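Local coordinates for protein glucokinase (Thermus thermophilus, PDB 3VOV) that phosphorylates hexose sugars such as glucose at the expense of ATP, as a zinc-containing sugar kinase of the ROK family, at residues T11-G16 and A40-E45; V4-G9 and E45-A50; R205-G210 and L217-A222. All blocks are in the same frame, centred on the assembly; numbering follows the deposited sequence.

Contact 1: residues T11-G16 and A40-E45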
ATOM      1  N   THR B  11      32.895  15.835   9.164  1.00 31.79           N
ATOM      2  CA  THR B  11      33.496  17.175   9.221  1.00 32.33           C
ATOM      3  C   THR B  11      34.439  17.314  10.423  1.00 30.82           C
ATOM      4  O   THR B  11      35.576  17.788  10.281  1.00 31.18           O
ATOM      5  CB  THR B  11      32.384  18.229   9.416  1.00 32.68           C
ATOM      6  OG1 THR B  11      31.355  18.020   8.454  1.00 37.98           O
ATOM      7  CG2 THR B  11      32.908  19.685   9.330  1.00 34.98           C
ATOM      8  N   LYS B  12      33.937  16.915  11.598  1.00 28.18           N
ATOM      9  CA  LYS B  12      34.584  17.146  12.899  1.00 27.10           C
ATOM     10  C   LYS B  12      34.706  15.891  13.766  1.00 24.88           C
ATOM     11  O   LYS B  12      33.866  14.983  13.719  1.00 23.89           O
ATOM     12  CB  LYS B  12      33.774  18.176  13.693  1.00 27.29           C
ATOM     13  CG  LYS B  12      33.700  19.569  13.020  1.00 32.02           C
ATOM     14  CD  LYS B  12      35.084  20.242  13.079  1.00 37.17           C
ATOM     15  CE  LYS B  12      35.091  21.709  12.608  1.00 42.13           C
ATOM     16  NZ  LYS B  12      33.776  22.340  12.851  1.00 45.48           N
ATOM     17  N   ILE B  13      35.755  15.868  14.578  1.00 23.07           N
ATOM     18  CA  ILE B  13      35.875  14.922  15.684  1.00 21.46           C
ATOM     19  C   ILE B  13      35.604  15.697  16.981  1.00 21.76           C
ATOM     20  O   ILE B  13      36.202  16.753  17.203  1.00 20.36           O
ATOM     21  CB  ILE B  13      37.327  14.383  15.762  1.00 21.43           C
ATOM     22  CG1 ILE B  13      37.609  13.501  14.530  1.00 19.26           C
ATOM     23  CG2 ILE B  13      37.587  13.717  17.132  1.00 18.53           C
ATOM     24  CD1 ILE B  13      39.036  13.147  14.305  1.00 23.61           C
ATOM     25  N   ALA B  14      34.715  15.158  17.825  1.00 20.86           N
ATOM     26  CA  ALA B  14      34.510  15.653  19.177  1.00 20.66           C
ATOM     27  C   ALA B  14      35.073  14.693  20.223  1.00 20.46           C
ATOM     28  O   ALA B  14      34.994  13.448  20.069  1.00 19.10           O
ATOM     29  CB  ALA B  14      33.018  15.915  19.427  1.00 21.41           C
ATOM     30  N   ALA B  15      35.645  15.255  21.289  1.00 18.84           N
ATOM     31  CA  ALA B  15      36.195  14.454  22.351  1.00 18.51           C
ATOM     32  C   ALA B  15      35.870  15.060  23.724  1.00 19.54           C
ATOM     33  O   ALA B  15      35.767  16.282  23.840  1.00 20.22           O
ATOM     34  CB  ALA B  15      37.746  14.313  22.166  1.00 18.56           C
ATOM     35  N   GLY B  16      35.707  14.235  24.744  1.00 18.77           N
ATOM     36  CA  GLY B  16      35.608  14.800  26.085  1.00 19.83           C
ATOM     37  C   GLY B  16      35.730  13.733  27.114  1.00 20.35           C
ATOM     38  O   GLY B  16      35.320  12.597  26.860  1.00 19.63           O
ATOM     39  N   ALA B  40      42.941   8.122  12.734  1.00 21.99           N
ATOM     40  CA  ALA B  40      43.253   7.457  13.985  1.00 22.84           C
ATOM     41  C   ALA B  40      44.170   8.329  14.860  1.00 23.20           C
ATOM     42  O   ALA B  40      43.935   8.442  16.082  1.00 21.93           O
ATOM     43  CB  ALA B  40      43.876   6.093  13.694  1.00 22.03           C
ATOM     44  N   GLU B  41      45.196   8.963  14.261  1.00 23.68           N
ATOM     45  CA  GLU B  41      46.040   9.912  15.033  1.00 24.86           C
ATOM     46  C   GLU B  41      45.238  11.110  15.548  1.00 24.26           C
ATOM     47  O   GLU B  41      45.415  11.526  16.693  1.00 24.89           O
ATOM     48  CB  GLU B  41      47.235  10.442  14.238  1.00 26.00           C
ATOM     49  CG  GLU B  41      48.221   9.367  13.808  1.00 31.34           C
ATOM     50  CD  GLU B  41      49.159   9.799  12.673  1.00 37.95           C
ATOM     51  OE1 GLU B  41      49.851   8.904  12.134  1.00 42.96           O
ATOM     52  OE2 GLU B  41      49.198  11.008  12.315  1.00 42.11           O
ATOM     53  N   ALA B  42      44.368  11.663  14.714  1.00 23.24           N
ATOM     54  CA  ALA B  42      43.547  12.776  15.172  1.00 23.08           C
ATOM     55  C   ALA B  42      42.671  12.383  16.362  1.00 22.71           C
ATOM     56  O   ALA B  42      42.508  13.168  17.283  1.00 23.26           O
ATOM     57  CB  ALA B  42      42.676  13.310  14.043  1.00 23.39           C
ATOM     58  N   LEU B  43      42.097  11.184  16.315  1.00 22.02           N
ATOM     59  CA  LEU B  43      41.281  10.657  17.425  1.00 21.02           C
ATOM     60  C   LEU B  43      42.087  10.532  18.718  1.00 21.83           C
ATOM     61  O   LEU B  43      41.639  10.987  19.790  1.00 21.03           O
ATOM     62  CB  LEU B  43      40.647   9.305  17.029  1.00 19.66           C
ATOM     63  CG  LEU B  43      39.467   9.374  15.998  1.00 19.53           C
ATOM     64  CD1 LEU B  43      39.093   7.956  15.459  1.00 17.85           C
ATOM     65  CD2 LEU B  43      38.232  10.084  16.577  1.00 16.66           C
ATOM     66  N   ALA B  44      43.278   9.939  18.635  1.00 21.94           N
ATOM     67  CA  ALA B  44      44.133   9.770  19.816  1.00 22.54           C
ATOM     68  C   ALA B  44      44.555  11.134  20.408  1.00 23.87           C
ATOM     69  O   ALA B  44      44.552  11.320  21.620  1.00 24.29           O
ATOM     70  CB  ALA B  44      45.370   8.935  19.450  1.00 23.00           C
ATOM     71  N   GLU B  45      44.931  12.068  19.536  1.00 24.49           N
ATOM     72  CA  GLU B  45      45.332  13.397  19.943  1.00 26.92           C
ATOM     73  C   GLU B  45      44.171  14.125  20.596  1.00 26.03           C
ATOM     74  O   GLU B  45      44.364  14.806  21.598  1.00 26.92           O
ATOM     75  CB  GLU B  45      45.840  14.196  18.736  1.00 27.38           C
ATOM     76  CG  GLU B  45      47.269  13.790  18.344  1.00 34.48           C
ATOM     77  CD  GLU B  45      47.694  14.286  16.944  1.00 40.99           C
ATOM     78  OE1 GLU B  45      46.958  15.102  16.300  1.00 43.12           O
ATOM     79  OE2 GLU B  45      48.787  13.840  16.504  1.00 45.00           O
TER

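Contact 2: residues V4-G9 and E45-A50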
ATOM      1  N   VAL B   4      36.776   8.579  28.371  1.00 20.21           N
ATOM      2  CA  VAL B   4      36.833   9.580  27.318  1.00 20.40           C
ATOM      3  C   VAL B   4      35.826   9.172  26.244  1.00 20.50           C
ATOM      4  O   VAL B   4      35.788   8.010  25.886  1.00 19.66           O
ATOM      5  CB  VAL B   4      38.221   9.632  26.676  1.00 21.22           C
ATOM      6  CG1 VAL B   4      38.216  10.524  25.441  1.00 23.37           C
ATOM      7  CG2 VAL B   4      39.282  10.116  27.734  1.00 23.81           C
ATOM      8  N   GLY B   5      34.971  10.109  25.806  1.00 19.13           N
ATOM      9  CA  GLY B   5      34.117   9.865  24.658  1.00 18.41           C
ATOM     10  C   GLY B   5      34.738  10.484  23.426  1.00 17.19           C
ATOM     11  O   GLY B   5      35.383  11.528  23.518  1.00 18.15           O
ATOM     12  N   LEU B   6      34.537   9.849  22.280  1.00 16.48           N
ATOM     13  CA  LEU B   6      34.930  10.411  20.985  1.00 16.95           C
ATOM     14  C   LEU B   6      33.755  10.261  20.030  1.00 18.18           C
ATOM     15  O   LEU B   6      33.098   9.199  20.015  1.00 18.49           O
ATOM     16  CB  LEU B   6      36.138   9.649  20.396  1.00 17.63           C
ATOM     17  CG  LEU B   6      37.475   9.744  21.119  1.00 18.77           C
ATOM     18  CD1 LEU B   6      38.518   8.677  20.675  1.00 16.69           C
ATOM     19  CD2 LEU B   6      38.011  11.167  20.846  1.00 19.52           C
ATOM     20  N   ASP B   7      33.473  11.286  19.228  1.00 18.27           N
ATOM     21  CA  ASP B   7      32.390  11.181  18.232  1.00 19.60           C
ATOM     22  C   ASP B   7      33.032  11.513  16.888  1.00 21.08           C
ATOM     23  O   ASP B   7      33.495  12.653  16.693  1.00 21.29           O
ATOM     24  CB  ASP B   7      31.209  12.134  18.568  1.00 20.46           C
ATOM     25  CG  ASP B   7      29.963  11.888  17.675  1.00 21.61           C
ATOM     26  OD1 ASP B   7      29.788  10.766  17.126  1.00 26.91           O
ATOM     27  OD2 ASP B   7      29.137  12.809  17.501  1.00 24.96           O
ATOM     28  N   LEU B   8      33.129  10.530  15.989  1.00 20.52           N
ATOM     29  CA  LEU B   8      33.838  10.732  14.745  1.00 21.60           C
ATOM     30  C   LEU B   8      32.813  11.104  13.686  1.00 22.67           C
ATOM     31  O   LEU B   8      32.007  10.271  13.333  1.00 23.20           O
ATOM     32  CB  LEU B   8      34.554   9.444  14.316  1.00 21.22           C
ATOM     33  CG  LEU B   8      35.104   9.413  12.870  1.00 21.34           C
ATOM     34  CD1 LEU B   8      36.235  10.524  12.620  1.00 20.45           C
ATOM     35  CD2 LEU B   8      35.629   7.999  12.508  1.00 22.19           C
ATOM     36  N   GLY B   9      32.828  12.348  13.202  1.00 24.21           N
ATOM     37  CA  GLY B   9      31.938  12.740  12.084  1.00 24.91           C
ATOM     38  C   GLY B   9      32.697  13.009  10.791  1.00 27.07           C
ATOM     39  O   GLY B   9      33.948  12.975  10.745  1.00 26.13           O
ATOM     40  N   GLU B  45      44.931  12.068  19.536  1.00 24.49           N
ATOM     41  CA  GLU B  45      45.332  13.397  19.943  1.00 26.92           C
ATOM     42  C   GLU B  45      44.171  14.125  20.596  1.00 26.03           C
ATOM     43  O   GLU B  45      44.364  14.806  21.598  1.00 26.92           O
ATOM     44  CB  GLU B  45      45.840  14.196  18.736  1.00 27.38           C
ATOM     45  CG  GLU B  45      47.269  13.790  18.344  1.00 34.48           C
ATOM     46  CD  GLU B  45      47.694  14.286  16.944  1.00 40.99           C
ATOM     47  OE1 GLU B  45      46.958  15.102  16.300  1.00 43.12           O
ATOM     48  OE2 GLU B  45      48.787  13.840  16.504  1.00 45.00           O
ATOM     49  N   ALA B  46      42.973  13.977  20.036  1.00 24.71           N
ATOM     50  CA  ALA B  46      41.789  14.672  20.582  1.00 24.06           C
ATOM     51  C   ALA B  46      41.493  14.102  21.942  1.00 24.34           C
ATOM     52  O   ALA B  46      41.186  14.873  22.875  1.00 24.62           O
ATOM     53  CB  ALA B  46      40.542  14.573  19.642  1.00 23.44           C
ATOM     54  N   ALA B  47      41.605  12.770  22.068  1.00 22.75           N
ATOM     55  CA  ALA B  47      41.491  12.118  23.370  1.00 24.36           C
ATOM     56  C   ALA B  47      42.459  12.726  24.397  1.00 25.69           C
ATOM     57  O   ALA B  47      42.043  13.145  25.490  1.00 24.19           O
ATOM     58  CB  ALA B  47      41.692  10.593  23.235  1.00 23.43           C
ATOM     59  N   GLU B  48      43.753  12.796  24.028  1.00 27.92           N
ATOM     60  CA  GLU B  48      44.793  13.311  24.947  1.00 29.32           C
ATOM     61  C   GLU B  48      44.506  14.748  25.349  1.00 28.38           C
ATOM     62  O   GLU B  48      44.592  15.105  26.542  1.00 28.28           O
ATOM     63  CB  GLU B  48      46.201  13.191  24.342  1.00 29.82           C
ATOM     64  CG  GLU B  48      47.159  12.426  25.281  1.00 39.27           C
ATOM     65  CD  GLU B  48      48.260  13.275  25.985  1.00 49.19           C
ATOM     66  OE1 GLU B  48      47.983  14.382  26.538  1.00 52.62           O
ATOM     67  OE2 GLU B  48      49.431  12.792  26.003  1.00 53.01           O
ATOM     68  N   ARG B  49      44.154  15.565  24.360  1.00 27.19           N
ATOM     69  CA  ARG B  49      43.783  16.940  24.632  1.00 28.55           C
ATOM     70  C   ARG B  49      42.618  17.076  25.618  1.00 28.26           C
ATOM     71  O   ARG B  49      42.670  17.900  26.555  1.00 27.84           O
ATOM     72  CB  ARG B  49      43.534  17.720  23.336  1.00 28.98           C
ATOM     73  CG  ARG B  49      43.291  19.189  23.596  1.00 34.11           C
ATOM     74  CD  ARG B  49      43.234  20.002  22.325  1.00 39.13           C
ATOM     75  NE  ARG B  49      42.395  21.167  22.559  1.00 42.77           N
ATOM     76  CZ  ARG B  49      41.893  21.954  21.612  1.00 44.14           C
ATOM     77  NH1 ARG B  49      42.147  21.724  20.320  1.00 42.85           N
ATOM     78  NH2 ARG B  49      41.115  22.975  21.975  1.00 44.37           N
ATOM     79  N   ALA B  50      41.572  16.273  25.423  1.00 26.57           N
ATOM     80  CA  ALA B  50      40.421  16.288  26.332  1.00 26.48           C
ATOM     81  C   ALA B  50      40.863  15.923  27.751  1.00 26.03           C
ATOM     82  O   ALA B  50      40.357  16.454  28.748  1.00 24.58           O
ATOM     83  CB  ALA B  50      39.348  15.274  25.834  1.00 25.68           C
TER

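Contact 3: residues R205-G210 and L217-A222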
ATOM      1  N   ARG B 205      10.026  26.106   3.534  1.00 31.16           N
ATOM      2  CA  ARG B 205       9.545  27.468   3.209  1.00 32.09           C
ATOM      3  C   ARG B 205       8.246  27.366   2.400  1.00 31.12           C
ATOM      4  O   ARG B 205       7.246  28.001   2.734  1.00 31.21           O
ATOM      5  CB  ARG B 205      10.622  28.234   2.403  1.00 33.20           C
ATOM      6  CG  ARG B 205      10.096  29.484   1.643  1.00 37.47           C
ATOM      7  CD  ARG B 205      11.119  30.134   0.689  1.00 40.16           C
ATOM      8  NE  ARG B 205      11.066  29.563  -0.662  1.00 42.29           N
ATOM      9  CZ  ARG B 205      10.046  29.682  -1.515  1.00 45.00           C
ATOM     10  NH1 ARG B 205       8.931  30.340  -1.184  1.00 43.73           N
ATOM     11  NH2 ARG B 205      10.140  29.127  -2.722  1.00 47.03           N
ATOM     12  N   LEU B 206       8.262  26.540   1.352  1.00 30.21           N
ATOM     13  CA  LEU B 206       7.071  26.277   0.556  1.00 29.88           C
ATOM     14  C   LEU B 206       5.891  25.793   1.402  1.00 29.84           C
ATOM     15  O   LEU B 206       4.743  26.241   1.221  1.00 29.79           O
ATOM     16  CB  LEU B 206       7.392  25.280  -0.557  1.00 29.82           C
ATOM     17  CG  LEU B 206       8.193  25.788  -1.764  1.00 29.48           C
ATOM     18  CD1 LEU B 206       8.762  24.628  -2.525  1.00 25.46           C
ATOM     19  CD2 LEU B 206       7.303  26.701  -2.661  1.00 28.30           C
ATOM     20  N   PHE B 207       6.182  24.887   2.335  1.00 29.81           N
ATOM     21  CA  PHE B 207       5.190  24.393   3.284  1.00 29.91           C
ATOM     22  C   PHE B 207       4.582  25.537   4.126  1.00 31.01           C
ATOM     23  O   PHE B 207       3.334  25.711   4.210  1.00 30.34           O
ATOM     24  CB  PHE B 207       5.808  23.311   4.192  1.00 28.96           C
ATOM     25  CG  PHE B 207       4.835  22.733   5.208  1.00 27.32           C
ATOM     26  CD1 PHE B 207       4.141  21.564   4.936  1.00 24.43           C
ATOM     27  CD2 PHE B 207       4.617  23.360   6.422  1.00 25.39           C
ATOM     28  CE1 PHE B 207       3.270  21.005   5.860  1.00 24.46           C
ATOM     29  CE2 PHE B 207       3.721  22.824   7.354  1.00 26.15           C
ATOM     30  CZ  PHE B 207       3.036  21.628   7.055  1.00 24.43           C
ATOM     31  N   GLN B 208       5.461  26.310   4.760  1.00 32.29           N
ATOM     32  CA  GLN B 208       5.021  27.432   5.586  1.00 33.38           C
ATOM     33  C   GLN B 208       4.246  28.496   4.761  1.00 33.26           C
ATOM     34  O   GLN B 208       3.302  29.087   5.259  1.00 34.75           O
ATOM     35  CB  GLN B 208       6.198  28.036   6.380  1.00 33.68           C
ATOM     36  CG  GLN B 208       6.726  27.134   7.499  1.00 37.83           C
ATOM     37  CD  GLN B 208       5.866  27.072   8.794  1.00 43.66           C
ATOM     38  OE1 GLN B 208       4.672  26.679   8.783  1.00 46.63           O
ATOM     39  NE2 GLN B 208       6.510  27.365   9.934  1.00 43.19           N
ATOM     40  N   ALA B 209       4.623  28.700   3.505  1.00 32.35           N
ATOM     41  CA  ALA B 209       3.853  29.515   2.574  1.00 32.25           C
ATOM     42  C   ALA B 209       2.493  28.916   2.108  1.00 32.53           C
ATOM     43  O   ALA B 209       1.772  29.562   1.322  1.00 32.82           O
ATOM     44  CB  ALA B 209       4.720  29.858   1.336  1.00 32.05           C
ATOM     45  N   GLY B 210       2.160  27.689   2.524  1.00 31.22           N
ATOM     46  CA  GLY B 210       0.895  27.068   2.107  1.00 30.11           C
ATOM     47  C   GLY B 210       0.856  26.472   0.715  1.00 29.57           C
ATOM     48  O   GLY B 210      -0.210  26.290   0.116  1.00 29.15           O
ATOM     49  N   LEU B 217       3.295  16.483   0.588  1.00 21.14           N
ATOM     50  CA  LEU B 217       4.520  15.690   0.661  1.00 21.56           C
ATOM     51  C   LEU B 217       5.065  15.660   2.086  1.00 20.94           C
ATOM     52  O   LEU B 217       5.454  14.600   2.599  1.00 19.73           O
ATOM     53  CB  LEU B 217       5.533  16.370  -0.300  1.00 22.68           C
ATOM     54  CG  LEU B 217       6.850  15.755  -0.667  1.00 24.72           C
ATOM     55  CD1 LEU B 217       7.351  16.513  -1.891  1.00 24.07           C
ATOM     56  CD2 LEU B 217       7.796  15.896   0.509  1.00 22.72           C
ATOM     57  N   VAL B 218       5.115  16.828   2.722  1.00 20.81           N
ATOM     58  CA  VAL B 218       5.636  16.916   4.109  1.00 20.44           C
ATOM     59  C   VAL B 218       4.754  16.142   5.110  1.00 21.28           C
ATOM     60  O   VAL B 218       5.247  15.380   5.967  1.00 21.26           O
ATOM     61  CB  VAL B 218       5.819  18.370   4.564  1.00 20.73           C
ATOM     62  CG1 VAL B 218       6.146  18.448   6.040  1.00 19.13           C
ATOM     63  CG2 VAL B 218       6.932  19.045   3.792  1.00 19.69           C
ATOM     64  N   LEU B 219       3.442  16.354   5.014  1.00 20.25           N
ATOM     65  CA  LEU B 219       2.519  15.677   5.916  1.00 19.14           C
ATOM     66  C   LEU B 219       2.512  14.165   5.745  1.00 18.22           C
ATOM     67  O   LEU B 219       2.328  13.452   6.721  1.00 18.39           O
ATOM     68  CB  LEU B 219       1.083  16.232   5.760  1.00 18.82           C
ATOM     69  CG  LEU B 219       0.881  17.687   6.155  1.00 20.27           C
ATOM     70  CD1 LEU B 219      -0.581  18.129   5.862  1.00 22.32           C
ATOM     71  CD2 LEU B 219       1.247  17.955   7.586  1.00 22.66           C
ATOM     72  N   GLN B 220       2.634  13.683   4.513  1.00 18.24           N
ATOM     73  CA  GLN B 220       2.701  12.254   4.266  1.00 19.08           C
ATOM     74  C   GLN B 220       3.941  11.646   4.941  1.00 18.55           C
ATOM     75  O   GLN B 220       3.865  10.577   5.546  1.00 17.01           O
ATOM     76  CB  GLN B 220       2.684  11.934   2.764  1.00 19.41           C
ATOM     77  CG  GLN B 220       3.134  10.496   2.461  1.00 20.22           C
ATOM     78  CD  GLN B 220       2.958  10.099   0.994  1.00 21.32           C
ATOM     79  OE1 GLN B 220       3.914   9.679   0.317  1.00 23.39           O
ATOM     80  NE2 GLN B 220       1.743  10.224   0.502  1.00 18.54           N
ATOM     81  N   ALA B 221       5.070  12.350   4.842  1.00 17.51           N
ATOM     82  CA  ALA B 221       6.324  11.900   5.484  1.00 17.35           C
ATOM     83  C   ALA B 221       6.178  11.916   6.991  1.00 17.08           C
ATOM     84  O   ALA B 221       6.602  10.984   7.684  1.00 17.93           O
ATOM     85  CB  ALA B 221       7.488  12.820   5.060  1.00 15.82           C
ATOM     86  N   ALA B 222       5.601  12.997   7.532  1.00 17.95           N
ATOM     87  CA  ALA B 222       5.307  13.051   8.985  1.00 16.49           C
ATOM     88  C   ALA B 222       4.442  11.878   9.480  1.00 16.40           C
ATOM     89  O   ALA B 222       4.747  11.263  10.514  1.00 16.95           O
ATOM     90  CB  ALA B 222       4.647  14.443   9.379  1.00 16.83           C
TER

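Contact 1: residues T11-G16 and A40-E45
Ile13 reaches from its strand to helix 36-54 and meets it with both of its branches, a compact example of a branched residue serving two neighbours. Its longer arm ends in CD1, which lies 3.7 Å from the methyl CB of Ala42. The shorter branch, CG2, stands 3.7 Å from CD2 of Leu43. That same leucine methyl also approaches the longer arm, with Leu43 CD2 at 3.9 Å from Ile13 CD1 and at 4.0 Å from Ile13 CG1, and so is touched by three carbons of one isoleucine. The two side chains cross at about a right angle. With CG2 set opposite the backbone N and CG1 beside it (chi1 -68°), Ile13 can present both branches to the helix at once. Leu43 leaves its helix obliquely to the line of the contact, yet CD2 is carried back over the isoleucine.

This tight part is small, burying 134 Å² in all, and it is wholly apolar: no hydrogen bond joins the two segments. Away from it the packing slackens quickly. Ala15 is the next residue facing the helix, and Ala15 CB stays 5.6 Å from the carbonyl O of Leu43; Glu41 and Glu45 sit on the outer side of the helix, Glu45 being exposed. Along the strand, Ala14 points away from the helix.

Ile13 and Ala42 also share Pro32 as a neighbour, while Ala15 packs on Ala46 and Ala50 a little further along the same helix. Strand 12-18 runs antiparallel to both of its partners, 3-8 and 27-30, in the mixed sheet of an actin-like ATPase domain; helix 36-54 covers one face of that sheet, and Leu43 continues from it onto Ile90 of helix 90-98.

Contact 2: residues V4-G9 and E45-A50
Val4 and Leu6 project from their strand as two bumps, and the side of helix 36-54 that meets them is built of alanines, whose short methyls let the backbone come near. Val4 CG1 rests 4.1 Å from Ala47 CB and scarcely farther, 4.2 Å, from Ala47 CA, so this methyl is set against the root of the alanine as well as its end. It is the branch opposite the backbone N (chi1 171°), on a residue whose side chain starts out toward the helix. Leu6 sends CD2 to the Ala46-Ala47 step of the helix. The methyl settles in the shallow hollow between two alanines, with Leu6 CD2 4.4 Å from Ala46 CB and likewise 4.4 Å from Ala47 CB, and it comes nearest, at 4.1 Å, to the backbone N of Ala47.

Strand and helix run in roughly opposed directions, their local axes 9.0 Å apart at an angle of 139°. Such helix-on-sheet packing belongs to the actin-like ATPase fold of ROK kinases, in which strand 3-8 is the central strand of a five-stranded mixed sheet. The surface continues beyond the pair: Leu6 also touches Ala15 of the adjoining strand, and Val4 touches Glu51 one turn further along the helix. Glu48 and Arg49 lie on the exposed side, engaged in salt bridges with Arg52 and Glu53 respectively.

Contact 3: residues R205-G210 and L217-A222
The phenyl ring of Phe207 meets two residues of helix 212-236 in different ways. Leu219 comes to the ring edge, near its plane: its CD2 methyl lies 4.0 Å from Phe207 CE1 and 4.1 Å from Phe207 CZ, and the two side chains cross at about a right angle. Val218 approaches at a slant. Its branching carbon CB stands 3.6 Å from Phe207 CD1, the closest approach across the two segments, while its methyl CG1 is 3.9 Å from Phe207 CE1. Val218 CG2 is also 3.9 Å from Phe207 CD1, so the branch point and both methyls meet the CD1-CE1 part of the ring obliquely. Within the first helix, Leu206 CG lies above one face of the Arg205 guanidinium, toward its rim; the NE of Arg205 is paired with Glu202.

Phe207 extends fully from its helix, CG opposite the backbone N (chi1 -180°), which carries the ring across to the second helix. An alanine in place of Phe207 would remove the ring and is likely to leave Val218 and Leu219 without this aromatic partner on the side facing helix 200-208, opening a gap between the two helices. The Phe207 side chain also touches Pro252 and Glu215, and beyond it Val218 and Leu219 pack on Tyr255 and Ala258 of helix 253-265. On another side, Leu217 meets Ala168 of a second subunit.

Helix 200-208 ends in a Schellman motif, with Gly210 at positive phi (79°) and its N bonded to the carbonyl O of Phe207, which lets the chain turn sharply into helix 212-236. This is thus a contact between consecutive helices joined by a tight turn, Phe207 bridging them across the Schellman-capped bend.

From the N terminus, the chain runs through strand 3-8 and turns back along strand 12-18 before reaching helix 36-54. That helix closes two loops: contact 1 joins its earlier part to the second strand, and contact 2 joins its later part to the first, so contact 1 is nested inside contact 2. Their centres are only 4 Å apart, they share Glu45, and the strands are themselves hydrogen-bonded neighbours. Together they fasten one helix onto one sheet. Contact 3 follows in series, a short closure between consecutive helices on the opposite side of the chain's centre, its centre 38 Å from that of contact 1.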